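Local coordinates for exopolysaccharide biosynthesis protein (Pantoea stewartii subsp. stewartii DC283, PDB 6TGF), which modifies the glycan of the bacterial biofilm, probably as a hydrolase, and folds into a trimer with a bacteriophage tailspike-like parallel beta-helix, at residues 616-621 against 671-676; 547-552 against 624-629; 540-545 against 630-635; 675-680 against 691-696; 559-564 against 642-647. All coordinates share one frame; numbering follows the deposited sequence.

All five contacts lie in the C-terminal region, beyond the beta-helix. Contacts 2 and 3 join the same two strands, 543-551 and 626-633, end after end; contact 1 adds the edge of that antiparallel sheet through 614-620 and 674-675. Contact 5 belongs to the second five-stranded sheet, which packs against the first through residues such as L547 and I561. Contacts 2 and 5 are buried and carry polar networks on one face and apolar packing on the other. Contacts 1 and 3 are only partly buried: R618 hydrogen-bonds S673 and is covered by A675, whereas R632 lies on W544 and against P542. Contact 4, with little regular structure, is buried where subunits meet and is held by an arginine-glutamate salt bridge.

Contact 1. Residues 616-621 against 671-676; sequences DVRYVA and SGSHAA
V617 and A676 begin the pairing, the carbonyl oxygen of V617 accepting a 2.7 Å bond from the backbone N of A676. CG1 of V617 rests 3.6 Å from CB of A676, and since W606 covers both residues, a small methyl suits this place. R618 follows, bent at chi3 (76°), which turns NE back toward the partner segment. It grips S673 side-on: NE meets OG at 2.9 Å, almost in the guanidinium plane, while NH2 reaches the S673 carbonyl oxygen at 2.7 Å from above the carbonyl plane. S673 OG is also bonded to D670 O, so the short hydroxyl joins the arginine to the incoming loop. CB of A675 lies over one guanidinium face, 3.5 Å from NH1. This is the edge of a five-stranded antiparallel sheet: R618 and A675 form a non-hydrogen-bonded pair, and Y619 and H674 the next, hydrogen-bonded one, with two backbone bonds. The broad tyrosine face suits H674, receiving its CB 3.8 Å from the ring centroid and its imidazole edge in an offset edge-to-face pair, planes 66° apart; Y619 also packs on D574 of the second subunit. V620 ends the run, its CG2 meeting CB of S673 at 3.8 Å.

Contact 2. Residues 547-552 against 624-629; sequences LANLYS and DTDTQV
N549 bonds across the strands to Q628 and D626 through the two ends of its amide. Its OD1 accepts from NE2 of Q628 at 2.7 Å, the donor standing above the plane of the asparagine carbonyl. Its ND2 gives a nearly straight bond (169°) to OD1 of D626 at 3.1 Å, on the anti side of the carboxylate. An asparagine suits the spot because one short amide both accepts and donates. Q628 bends at chi2 (96°) to bring its CD round to the amide. D626 OD2 is met from above the carboxylate plane by OG1 of T625 and also bonds T623 OG1; ND2 of N549 also bonds OD2 of D661. CB of T625 packs 3.6 Å from CE2 of Y551, whose hydroxyl bonds R656. On the other sheet face CD1 of L550 touches CG2 of V629 at 3.9 Å. Backbone bonds join L550 with T627 in both directions, and S552 N reaches T625 O. Strand 543-551 lies between 626-633 and 659-664, and 626-633 has 614-620 on its far side; L547 and L550 pack on strand 558-564 of the second sheet, while W506 of the third subunit meets the Y551 ring edge-to-face.

Contact 3. Residues 540-545 against 630-635; sequences SQPVWY and FIRLAG
R632 lays its side chain over the flat indole of W544, a broad surface for the methylenes of a long residue. CB of R632 stands 3.5 Å from the centroid of the six-membered ring, only 6° off the ring normal, a CH-pi contact. From there the chain runs extended from CG to NE and passes the pyrrole side, where CD lies 3.5 Å from NE1 of W544. The guanidinium is turned 52° to the indole plane; CB of P542 lies over one of its faces, and CG of P542 reaches NH1 of R632 at 3.4 Å. A water accepts from NH2 at 2.6 Å and donates to the carbonyl oxygen of P542. At the other end of the indole, CE3 rests 4.0 Å from CB of F630. On the opposite sheet face CD2 of L633 fits beside the Y545 ring, 3.5 Å from CE2. At G635 the side where a side chain would stand is taken by S540 O, 3.6 Å from CA of G635 in a CA-H...O contact, so glycine suits the place. Four backbone bonds, two each in the V543-L633 and Y545-I631 pairs, hold the register round the non-hydrogen-bonded W544-R632 pair. W544 and R632 thus lie on one face of the five-stranded sheet, and Y545 and L633 on the other, against L535 of the second sheet; two antiparallel sheets packed in this way form a beta-sandwich.

Contact 4. Residues 675-680 against 691-696; sequences AAPQRF and ANEQGD
A691 and E693 bury most surface here, A691 chiefly against F680, E693 against R679 and the backbone of Q678. CB of A691 meets CE2 of F680 at 3.5 Å, a methyl fitting against the ring, and the backbone N of A691 stands over a face of it. Both backbone bonds of this pair are weak: F680 N to A691 O at 3.4 Å and A691 N to F680 O at 3.3 Å. E693 lies beside R679, side chains pointing the same way. Its chain bends at chi2 (-98°), bringing CD to the arginine. NH2 of R679 then reaches OE2 at 2.9 Å on the syn side, while NE reaches OE1 at 3.2 Å from above the carboxylate plane, the planes turned 45° apart. P677 CG covers one guanidinium face. From the second subunit, T573 O takes a bond from NH2 and L578 N gives a weak one to OE1. D696 N bonds N692 OD1 across the type I turn N692-G695. The buried charge of R679 is probably balanced by E693, their salt bridge tying the turn-bearing segment to 675-680.

Contact 5. Residues 559-564 against 642-647; sequences WEIEVF and IMIKST
M643 and E562 lie side by side on one face of the paired strands, pointing the same way. M643 bends at chi3 (-55°), which brings CE 3.4 Å from CD of E562; the same methyl touches CB of F564 at 3.4 Å, a place an unbranched, flexible methionine can reach. Beside them E560 and K645 also run together, both extended, with OE2 and NZ 4.6 Å apart and joined by a water. E560 OE2 pairs with R590 and K645 NZ with E562, both of the second subunit. E562 pairs with R590 of its own chain through OE1 and with K645 of the third subunit through OE2. On the opposite face, W559 offers its ring to S646: OG lies 3.3 Å above the indole plane, and CB is 3.8 Å from the six-membered ring centroid. CG2 of I644 comes at the ring edge, 3.6 Å from CE3. CG1 of I561 packs 4.1 Å from CG1 of I644, side by side and pointing the same way. W559 NE1 bonds S552 OG. W559, I561 and I642 pack on strand 543-551, and W559 and I644 on V660, while the ionic residues line the subunit interfaces, an arrangement that suits an antiparallel beta-sandwich in a tailspike-like trimer.

Contact 1. Residues 616-621 against 671-676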
# COMPACT_ATOMS: atom_id res chain seq x y z
N ASP B 616 -10.78 -35.94 39.98
CA ASP B 616 -12.24 -36.10 39.71
C ASP B 616 -12.64 -35.23 38.52
O ASP B 616 -11.95 -34.23 38.25
CB ASP B 616 -13.07 -35.74 40.94
CG ASP B 616 -13.26 -36.88 41.93
OD1 ASP B 616 -13.93 -37.86 41.57
OD2 ASP B 616 -12.73 -36.77 43.05
N VAL B 617 -13.72 -35.62 37.83
CA VAL B 617 -14.36 -34.85 36.73
C VAL B 617 -15.88 -34.89 36.93
O VAL B 617 -16.42 -36.01 37.07
CB VAL B 617 -13.96 -35.39 35.34
CG1 VAL B 617 -14.69 -34.69 34.21
CG2 VAL B 617 -12.46 -35.33 35.12
N ARG B 618 -16.52 -33.73 36.95
CA ARG B 618 -18.00 -33.58 36.95
C ARG B 618 -18.39 -32.64 35.80
O ARG B 618 -17.53 -31.83 35.39
CB ARG B 618 -18.50 -33.05 38.30
CG ARG B 618 -18.06 -33.89 39.49
CD ARG B 618 -18.71 -33.44 40.78
NE ARG B 618 -20.10 -33.87 40.86
CZ ARG B 618 -20.52 -35.01 41.41
NH1 ARG B 618 -19.67 -35.86 41.95
NH2 ARG B 618 -21.81 -35.29 41.42
N TYR B 619 -19.62 -32.76 35.29
CA TYR B 619 -20.15 -31.94 34.17
C TYR B 619 -21.61 -31.56 34.44
O TYR B 619 -22.25 -32.18 35.32
CB TYR B 619 -19.99 -32.68 32.84
CG TYR B 619 -20.87 -33.89 32.67
CD1 TYR B 619 -20.48 -35.13 33.14
CD2 TYR B 619 -22.10 -33.80 32.04
CE1 TYR B 619 -21.28 -36.25 32.99
CE2 TYR B 619 -22.92 -34.90 31.89
CZ TYR B 619 -22.51 -36.14 32.36
OH TYR B 619 -23.31 -37.23 32.21
N VAL B 620 -22.10 -30.57 33.70
CA VAL B 620 -23.50 -30.05 33.77
C VAL B 620 -24.01 -29.90 32.33
O VAL B 620 -23.60 -28.93 31.66
CB VAL B 620 -23.57 -28.72 34.54
CG1 VAL B 620 -24.96 -28.10 34.50
CG2 VAL B 620 -23.10 -28.87 35.98
N ALA B 621 -24.86 -30.83 31.89
CA ALA B 621 -25.54 -30.81 30.57
C ALA B 621 -27.02 -30.47 30.78
O ALA B 621 -27.83 -31.41 30.90
CB ALA B 621 -25.36 -32.14 29.88
N SER B 671 -23.97 -29.39 43.48
CA SER B 671 -24.22 -30.74 44.05
C SER B 671 -25.00 -31.62 43.06
O SER B 671 -24.81 -32.85 43.10
CB SER B 671 -24.94 -30.65 45.37
OG SER B 671 -24.05 -30.23 46.40
N GLY B 672 -25.83 -31.02 42.20
CA GLY B 672 -26.63 -31.71 41.17
C GLY B 672 -25.84 -32.01 39.90
O GLY B 672 -26.45 -32.60 38.98
N SER B 673 -24.56 -31.64 39.84
CA SER B 673 -23.64 -31.93 38.71
C SER B 673 -23.43 -33.45 38.59
O SER B 673 -23.43 -34.13 39.64
CB SER B 673 -22.32 -31.22 38.87
OG SER B 673 -21.68 -31.60 40.08
N HIS B 674 -23.25 -33.95 37.36
CA HIS B 674 -23.08 -35.39 37.04
C HIS B 674 -21.58 -35.73 37.05
O HIS B 674 -20.83 -35.07 36.32
CB HIS B 674 -23.73 -35.74 35.69
CG HIS B 674 -25.09 -35.15 35.49
ND1 HIS B 674 -26.09 -35.26 36.44
CD2 HIS B 674 -25.61 -34.45 34.47
CE1 HIS B 674 -27.18 -34.66 36.00
NE2 HIS B 674 -26.91 -34.15 34.79
N ALA B 675 -21.18 -36.73 37.84
CA ALA B 675 -19.79 -37.23 37.94
C ALA B 675 -19.44 -38.04 36.69
O ALA B 675 -20.24 -38.93 36.32
CB ALA B 675 -19.61 -38.05 39.19
N ALA B 676 -18.30 -37.73 36.06
CA ALA B 676 -17.78 -38.44 34.86
C ALA B 676 -17.13 -39.75 35.30
O ALA B 676 -16.22 -39.74 36.13
CB ALA B 676 -16.80 -37.55 34.13
O HOH W 1 -15.26 -38.56 38.51

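Contact 2. Residues 547-552 against 624-629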
# COMPACT_ATOMS: atom_id res chain seq x y z
N LEU B 547 -13.53 -25.60 33.60
CA LEU B 547 -12.68 -25.46 32.38
C LEU B 547 -13.39 -24.54 31.39
O LEU B 547 -12.87 -23.43 31.15
CB LEU B 547 -12.40 -26.84 31.77
CG LEU B 547 -11.48 -27.76 32.57
CD1 LEU B 547 -11.20 -29.03 31.79
CD2 LEU B 547 -10.18 -27.07 32.94
N ALA B 548 -14.54 -24.96 30.87
CA ALA B 548 -15.30 -24.23 29.83
C ALA B 548 -16.72 -24.77 29.71
O ALA B 548 -17.01 -25.84 30.28
CB ALA B 548 -14.56 -24.35 28.51
N ASN B 549 -17.57 -24.04 28.99
CA ASN B 549 -18.85 -24.54 28.42
C ASN B 549 -18.60 -24.93 26.96
O ASN B 549 -18.21 -24.04 26.18
CB ASN B 549 -19.98 -23.51 28.53
CG ASN B 549 -21.25 -23.97 27.84
OD1 ASN B 549 -21.88 -24.94 28.28
ND2 ASN B 549 -21.63 -23.30 26.77
N LEU B 550 -18.80 -26.20 26.63
CA LEU B 550 -18.67 -26.74 25.24
C LEU B 550 -20.03 -26.62 24.54
O LEU B 550 -21.00 -27.23 25.04
CB LEU B 550 -18.21 -28.20 25.30
CG LEU B 550 -16.87 -28.46 25.99
CD1 LEU B 550 -16.64 -29.95 26.15
CD2 LEU B 550 -15.72 -27.82 25.22
N TYR B 551 -20.09 -25.87 23.44
CA TYR B 551 -21.28 -25.78 22.55
C TYR B 551 -21.11 -26.78 21.39
O TYR B 551 -20.25 -26.55 20.51
CB TYR B 551 -21.48 -24.37 22.00
CG TYR B 551 -22.75 -24.21 21.20
CD1 TYR B 551 -22.78 -24.48 19.85
CD2 TYR B 551 -23.93 -23.82 21.81
CE1 TYR B 551 -23.95 -24.36 19.11
CE2 TYR B 551 -25.11 -23.69 21.09
CZ TYR B 551 -25.11 -23.96 19.73
OH TYR B 551 -26.27 -23.83 19.01
N SER B 552 -21.91 -27.85 21.40
CA SER B 552 -21.95 -28.91 20.37
C SER B 552 -23.14 -28.67 19.45
O SER B 552 -24.28 -28.90 19.84
CB SER B 552 -22.01 -30.28 21.01
OG SER B 552 -21.26 -30.31 22.22
N ASP B 624 -29.39 -29.40 25.27
CA ASP B 624 -28.94 -30.39 24.26
C ASP B 624 -27.57 -29.98 23.71
O ASP B 624 -26.76 -30.88 23.42
CB ASP B 624 -29.97 -30.53 23.13
CG ASP B 624 -31.21 -31.32 23.50
OD1 ASP B 624 -31.14 -32.09 24.48
OD2 ASP B 624 -32.23 -31.18 22.79
N THR B 625 -27.31 -28.67 23.60
CA THR B 625 -26.13 -28.08 22.92
C THR B 625 -24.98 -27.81 23.91
O THR B 625 -23.82 -28.00 23.51
CB THR B 625 -26.52 -26.79 22.19
OG1 THR B 625 -27.05 -25.88 23.15
CG2 THR B 625 -27.52 -27.02 21.08
N ASP B 626 -25.30 -27.38 25.13
CA ASP B 626 -24.32 -26.80 26.09
C ASP B 626 -23.92 -27.83 27.15
O ASP B 626 -24.83 -28.48 27.71
CB ASP B 626 -24.89 -25.53 26.73
CG ASP B 626 -25.24 -24.46 25.72
OD1 ASP B 626 -24.31 -23.76 25.26
OD2 ASP B 626 -26.43 -24.34 25.37
N THR B 627 -22.62 -27.96 27.41
CA THR B 627 -22.01 -28.86 28.44
C THR B 627 -20.89 -28.11 29.17
O THR B 627 -19.86 -27.84 28.52
CB THR B 627 -21.46 -30.14 27.80
OG1 THR B 627 -22.46 -30.69 26.94
CG2 THR B 627 -21.06 -31.18 28.83
N GLN B 628 -21.08 -27.81 30.46
CA GLN B 628 -20.01 -27.27 31.35
C GLN B 628 -19.20 -28.44 31.91
O GLN B 628 -19.83 -29.41 32.39
CB GLN B 628 -20.59 -26.44 32.50
CG GLN B 628 -21.22 -25.13 32.04
CD GLN B 628 -22.72 -25.25 31.87
OE1 GLN B 628 -23.46 -25.50 32.82
NE2 GLN B 628 -23.17 -25.07 30.64
N VAL B 629 -17.87 -28.36 31.85
CA VAL B 629 -16.92 -29.40 32.35
C VAL B 629 -16.13 -28.82 33.52
O VAL B 629 -15.51 -27.75 33.35
CB VAL B 629 -15.99 -29.90 31.23
CG1 VAL B 629 -14.99 -30.93 31.73
CG2 VAL B 629 -16.77 -30.45 30.05

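Contact 3. Residues 540-545 against 630-635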
# COMPACT_ATOMS: atom_id res chain seq x y z
N SER B 540 -1.27 -28.17 48.61
CA SER B 540 -1.30 -29.63 48.94
C SER B 540 -2.71 -30.19 48.70
O SER B 540 -2.82 -31.40 48.43
CB SER B 540 -0.84 -29.88 50.35
OG SER B 540 -1.65 -29.19 51.28
N GLN B 541 -3.74 -29.34 48.82
CA GLN B 541 -5.17 -29.69 48.66
C GLN B 541 -5.57 -29.65 47.18
O GLN B 541 -5.14 -28.76 46.45
CB GLN B 541 -6.06 -28.72 49.45
CG GLN B 541 -5.72 -28.66 50.93
CD GLN B 541 -5.61 -30.03 51.55
OE1 GLN B 541 -4.60 -30.38 52.14
NE2 GLN B 541 -6.66 -30.83 51.39
N PRO B 542 -6.41 -30.60 46.71
CA PRO B 542 -7.03 -30.51 45.39
C PRO B 542 -7.99 -29.31 45.31
O PRO B 542 -8.60 -28.98 46.31
CB PRO B 542 -7.79 -31.83 45.22
CG PRO B 542 -7.21 -32.75 46.27
CD PRO B 542 -6.78 -31.85 47.40
N VAL B 543 -8.12 -28.71 44.12
CA VAL B 543 -8.96 -27.50 43.87
C VAL B 543 -9.85 -27.75 42.65
O VAL B 543 -9.34 -28.27 41.64
CB VAL B 543 -8.08 -26.24 43.68
CG1 VAL B 543 -8.92 -24.99 43.46
CG2 VAL B 543 -7.12 -26.04 44.84
N TRP B 544 -11.13 -27.38 42.76
CA TRP B 544 -12.14 -27.48 41.67
C TRP B 544 -12.01 -26.27 40.74
O TRP B 544 -11.98 -25.13 41.25
CB TRP B 544 -13.56 -27.58 42.24
CG TRP B 544 -13.95 -28.97 42.67
CD1 TRP B 544 -14.07 -29.44 43.94
CD2 TRP B 544 -14.26 -30.07 41.80
NE1 TRP B 544 -14.45 -30.75 43.93
CE2 TRP B 544 -14.57 -31.17 42.63
CE3 TRP B 544 -14.31 -30.24 40.41
CZ2 TRP B 544 -14.93 -32.41 42.11
CZ3 TRP B 544 -14.66 -31.47 39.90
CH2 TRP B 544 -14.96 -32.54 40.74
N TYR B 545 -11.93 -26.52 39.43
CA TYR B 545 -11.97 -25.51 38.34
C TYR B 545 -13.13 -25.84 37.39
O TYR B 545 -13.37 -27.03 37.15
CB TYR B 545 -10.66 -25.48 37.56
CG TYR B 545 -9.52 -24.74 38.22
CD1 TYR B 545 -9.32 -23.39 38.00
CD2 TYR B 545 -8.63 -25.40 39.05
CE1 TYR B 545 -8.27 -22.71 38.60
CE2 TYR B 545 -7.58 -24.74 39.66
CZ TYR B 545 -7.40 -23.39 39.43
OH TYR B 545 -6.36 -22.73 40.03
N PHE B 630 -16.17 -29.50 34.67
CA PHE B 630 -15.38 -29.18 35.90
C PHE B 630 -14.34 -30.28 36.11
O PHE B 630 -14.63 -31.46 35.82
CB PHE B 630 -16.30 -29.06 37.11
CG PHE B 630 -17.28 -27.92 37.07
CD1 PHE B 630 -18.42 -27.99 36.28
CD2 PHE B 630 -17.08 -26.78 37.83
CE1 PHE B 630 -19.33 -26.94 36.24
CE2 PHE B 630 -17.99 -25.73 37.79
CZ PHE B 630 -19.11 -25.82 36.99
N ILE B 631 -13.15 -29.91 36.60
CA ILE B 631 -12.06 -30.86 36.98
C ILE B 631 -11.57 -30.52 38.39
O ILE B 631 -11.40 -29.32 38.69
CB ILE B 631 -10.91 -30.85 35.94
CG1 ILE B 631 -10.23 -29.48 35.82
CG2 ILE B 631 -11.41 -31.34 34.59
CD1 ILE B 631 -8.81 -29.56 35.29
N ARG B 632 -11.39 -31.54 39.23
CA ARG B 632 -10.76 -31.43 40.56
C ARG B 632 -9.24 -31.52 40.36
O ARG B 632 -8.70 -32.64 40.35
CB ARG B 632 -11.28 -32.51 41.52
CG ARG B 632 -10.87 -32.30 42.97
CD ARG B 632 -11.76 -33.04 43.95
NE ARG B 632 -11.82 -32.36 45.23
CZ ARG B 632 -11.19 -32.73 46.34
NH1 ARG B 632 -10.45 -33.83 46.37
NH2 ARG B 632 -11.32 -32.01 47.44
N LEU B 633 -8.59 -30.37 40.17
CA LEU B 633 -7.14 -30.26 39.90
C LEU B 633 -6.37 -30.76 41.13
O LEU B 633 -6.67 -30.28 42.24
CB LEU B 633 -6.80 -28.80 39.57
CG LEU B 633 -5.49 -28.56 38.83
CD1 LEU B 633 -5.45 -29.31 37.50
CD2 LEU B 633 -5.26 -27.07 38.60
N ALA B 634 -5.46 -31.71 40.93
CA ALA B 634 -4.71 -32.44 41.98
C ALA B 634 -3.91 -31.46 42.84
O ALA B 634 -3.71 -30.30 42.42
CB ALA B 634 -3.80 -33.47 41.36
N GLY B 635 -3.46 -31.90 44.02
CA GLY B 635 -2.53 -31.16 44.88
C GLY B 635 -1.14 -31.13 44.27
O GLY B 635 -0.70 -32.18 43.75
O HOH W 2 -11.82 -29.55 46.64

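Contact 4. Residues 675-680 against 691-696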
# COMPACT_ATOMS: atom_id res chain seq x y z
N ALA B 675 -21.18 -36.73 37.84
CA ALA B 675 -19.79 -37.23 37.94
C ALA B 675 -19.44 -38.04 36.69
O ALA B 675 -20.24 -38.93 36.32
CB ALA B 675 -19.61 -38.05 39.19
N ALA B 676 -18.30 -37.73 36.06
CA ALA B 676 -17.78 -38.44 34.86
C ALA B 676 -17.13 -39.75 35.30
O ALA B 676 -16.22 -39.74 36.13
CB ALA B 676 -16.80 -37.55 34.13
N PRO B 677 -17.58 -40.92 34.78
CA PRO B 677 -16.98 -42.20 35.13
C PRO B 677 -15.50 -42.30 34.75
O PRO B 677 -15.15 -41.91 33.64
CB PRO B 677 -17.79 -43.24 34.32
CG PRO B 677 -19.07 -42.53 33.94
CD PRO B 677 -18.69 -41.06 33.83
N GLN B 678 -14.67 -42.81 35.66
CA GLN B 678 -13.21 -43.04 35.45
C GLN B 678 -13.03 -44.34 34.67
O GLN B 678 -13.25 -45.41 35.25
CB GLN B 678 -12.48 -43.11 36.80
CG GLN B 678 -12.66 -41.87 37.65
CD GLN B 678 -12.06 -42.01 39.03
OE1 GLN B 678 -12.66 -41.62 40.03
NE2 GLN B 678 -10.86 -42.58 39.09
N ARG B 679 -12.67 -44.24 33.38
CA ARG B 679 -12.50 -45.40 32.47
C ARG B 679 -11.38 -45.11 31.46
O ARG B 679 -11.19 -43.93 31.11
CB ARG B 679 -13.78 -45.68 31.68
CG ARG B 679 -15.03 -45.90 32.53
CD ARG B 679 -16.28 -45.81 31.68
NE ARG B 679 -17.49 -46.00 32.45
CZ ARG B 679 -18.73 -45.89 31.96
NH1 ARG B 679 -18.91 -45.59 30.68
NH2 ARG B 679 -19.77 -46.09 32.74
N PHE B 680 -10.69 -46.16 31.01
CA PHE B 680 -9.89 -46.18 29.75
C PHE B 680 -10.19 -47.49 29.01
O PHE B 680 -10.89 -48.36 29.57
CB PHE B 680 -8.41 -45.94 30.04
CG PHE B 680 -7.59 -47.14 30.42
CD1 PHE B 680 -6.97 -47.92 29.44
CD2 PHE B 680 -7.39 -47.47 31.75
CE1 PHE B 680 -6.20 -49.02 29.80
CE2 PHE B 680 -6.62 -48.57 32.10
CZ PHE B 680 -6.02 -49.34 31.12
N ALA B 691 -9.98 -50.15 32.21
CA ALA B 691 -10.31 -50.01 33.65
C ALA B 691 -11.70 -49.39 33.79
O ALA B 691 -12.07 -48.59 32.91
CB ALA B 691 -9.25 -49.17 34.34
N ASN B 692 -12.45 -49.76 34.83
CA ASN B 692 -13.84 -49.27 35.07
C ASN B 692 -13.86 -48.39 36.33
O ASN B 692 -12.84 -48.35 37.05
CB ASN B 692 -14.85 -50.42 35.12
CG ASN B 692 -14.82 -51.23 36.39
OD1 ASN B 692 -14.02 -50.98 37.29
ND2 ASN B 692 -15.70 -52.22 36.48
N GLU B 693 -14.99 -47.72 36.57
CA GLU B 693 -15.18 -46.72 37.66
C GLU B 693 -15.27 -47.42 39.02
O GLU B 693 -15.10 -46.73 40.04
CB GLU B 693 -16.41 -45.85 37.41
CG GLU B 693 -17.72 -46.62 37.32
CD GLU B 693 -18.19 -46.93 35.91
OE1 GLU B 693 -17.46 -47.64 35.19
OE2 GLU B 693 -19.27 -46.44 35.53
N GLN B 694 -15.54 -48.73 39.03
CA GLN B 694 -15.55 -49.57 40.26
C GLN B 694 -14.10 -49.82 40.71
O GLN B 694 -13.91 -50.19 41.88
CB GLN B 694 -16.30 -50.88 40.02
CG GLN B 694 -17.82 -50.69 40.00
CD GLN B 694 -18.55 -51.87 39.41
OE1 GLN B 694 -18.08 -52.50 38.46
NE2 GLN B 694 -19.71 -52.17 39.96
N GLY B 695 -13.13 -49.62 39.81
CA GLY B 695 -11.68 -49.69 40.10
C GLY B 695 -11.11 -51.06 39.79
O GLY B 695 -10.13 -51.45 40.45
N ASP B 696 -11.70 -51.77 38.82
CA ASP B 696 -11.24 -53.10 38.34
C ASP B 696 -10.55 -52.93 36.98
O ASP B 696 -11.13 -52.24 36.11
CB ASP B 696 -12.40 -54.09 38.21
CG ASP B 696 -12.77 -54.79 39.51
OD1 ASP B 696 -12.01 -54.67 40.49
OD2 ASP B 696 -13.82 -55.47 39.52

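Contact 5. Residues 559-564 against 642-647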
# COMPACT_ATOMS: atom_id res chain seq x y z
N TRP B 559 -15.99 -34.33 21.85
CA TRP B 559 -14.89 -33.50 22.39
C TRP B 559 -13.92 -34.39 23.18
O TRP B 559 -14.41 -35.29 23.89
CB TRP B 559 -15.42 -32.37 23.28
CG TRP B 559 -16.33 -31.39 22.60
CD1 TRP B 559 -17.68 -31.50 22.44
CD2 TRP B 559 -15.96 -30.14 22.01
NE1 TRP B 559 -18.18 -30.41 21.78
CE2 TRP B 559 -17.14 -29.55 21.50
CE3 TRP B 559 -14.75 -29.45 21.85
CZ2 TRP B 559 -17.15 -28.32 20.85
CZ3 TRP B 559 -14.75 -28.23 21.20
CH2 TRP B 559 -15.94 -27.68 20.71
N GLU B 560 -12.62 -34.14 23.06
CA GLU B 560 -11.57 -34.71 23.95
C GLU B 560 -10.72 -33.57 24.51
O GLU B 560 -9.94 -32.99 23.74
CB GLU B 560 -10.71 -35.73 23.21
CG GLU B 560 -9.67 -36.40 24.10
CD GLU B 560 -8.77 -37.40 23.39
OE1 GLU B 560 -9.01 -38.61 23.54
OE2 GLU B 560 -7.84 -36.96 22.68
N ILE B 561 -10.89 -33.26 25.80
CA ILE B 561 -10.08 -32.25 26.55
C ILE B 561 -8.89 -32.97 27.18
O ILE B 561 -9.10 -33.73 28.15
CB ILE B 561 -10.93 -31.52 27.61
CG1 ILE B 561 -12.06 -30.71 26.97
CG2 ILE B 561 -10.05 -30.65 28.49
CD1 ILE B 561 -13.17 -30.35 27.93
N GLU B 562 -7.69 -32.75 26.64
CA GLU B 562 -6.41 -33.25 27.20
C GLU B 562 -5.90 -32.23 28.23
O GLU B 562 -5.56 -31.10 27.83
CB GLU B 562 -5.38 -33.45 26.08
CG GLU B 562 -4.01 -33.88 26.59
CD GLU B 562 -2.94 -33.97 25.51
OE1 GLU B 562 -1.78 -34.24 25.86
OE2 GLU B 562 -3.27 -33.76 24.33
N VAL B 563 -5.87 -32.62 29.51
CA VAL B 563 -5.18 -31.87 30.60
C VAL B 563 -3.73 -32.35 30.64
O VAL B 563 -3.45 -33.33 31.36
CB VAL B 563 -5.89 -32.04 31.96
CG1 VAL B 563 -5.20 -31.25 33.06
CG2 VAL B 563 -7.36 -31.67 31.88
N PHE B 564 -2.86 -31.71 29.87
CA PHE B 564 -1.41 -32.03 29.76
C PHE B 564 -0.67 -31.44 30.96
O PHE B 564 -0.99 -30.30 31.35
CB PHE B 564 -0.83 -31.53 28.44
CG PHE B 564 0.64 -31.79 28.28
CD1 PHE B 564 1.11 -33.08 28.06
CD2 PHE B 564 1.57 -30.76 28.37
CE1 PHE B 564 2.47 -33.32 27.92
CE2 PHE B 564 2.92 -31.01 28.23
CZ PHE B 564 3.37 -32.29 28.01
N ILE B 642 -4.43 -27.05 28.92
CA ILE B 642 -5.71 -27.58 28.35
C ILE B 642 -5.59 -27.56 26.83
O ILE B 642 -5.39 -26.47 26.26
CB ILE B 642 -6.93 -26.77 28.86
CG1 ILE B 642 -7.35 -27.19 30.28
CG2 ILE B 642 -8.10 -26.89 27.90
CD1 ILE B 642 -6.23 -27.35 31.27
N MET B 643 -5.70 -28.73 26.20
CA MET B 643 -5.61 -28.91 24.72
C MET B 643 -6.76 -29.83 24.28
O MET B 643 -6.99 -30.85 24.95
CB MET B 643 -4.25 -29.51 24.34
CG MET B 643 -3.09 -28.62 24.79
SD MET B 643 -1.45 -29.27 24.40
CE MET B 643 -1.54 -30.88 25.18
N ILE B 644 -7.47 -29.44 23.21
CA ILE B 644 -8.81 -30.00 22.86
C ILE B 644 -8.80 -30.49 21.40
O ILE B 644 -8.18 -29.83 20.55
CB ILE B 644 -9.90 -28.94 23.10
CG1 ILE B 644 -9.83 -28.37 24.52
CG2 ILE B 644 -11.28 -29.51 22.78
CD1 ILE B 644 -10.81 -27.26 24.81
N LYS B 645 -9.45 -31.63 21.16
CA LYS B 645 -9.82 -32.16 19.82
C LYS B 645 -11.35 -32.23 19.75
O LYS B 645 -11.97 -32.44 20.81
CB LYS B 645 -9.19 -33.53 19.59
CG LYS B 645 -7.67 -33.54 19.48
CD LYS B 645 -7.06 -34.92 19.58
CE LYS B 645 -5.56 -34.91 19.41
NZ LYS B 645 -5.04 -36.25 19.05
N SER B 646 -11.93 -32.06 18.56
CA SER B 646 -13.40 -31.98 18.35
C SER B 646 -13.79 -32.47 16.96
O SER B 646 -13.02 -32.23 16.01
CB SER B 646 -13.89 -30.57 18.58
OG SER B 646 -15.31 -30.52 18.60
N THR B 647 -14.95 -33.14 16.86
CA THR B 647 -15.61 -33.55 15.60
C THR B 647 -16.64 -32.49 15.18
O THR B 647 -17.19 -32.60 14.07
CB THR B 647 -16.31 -34.91 15.75
OG1 THR B 647 -17.47 -34.74 16.57
CG2 THR B 647 -15.40 -35.97 16.35
O HOH W 3 -4.94 -37.31 21.81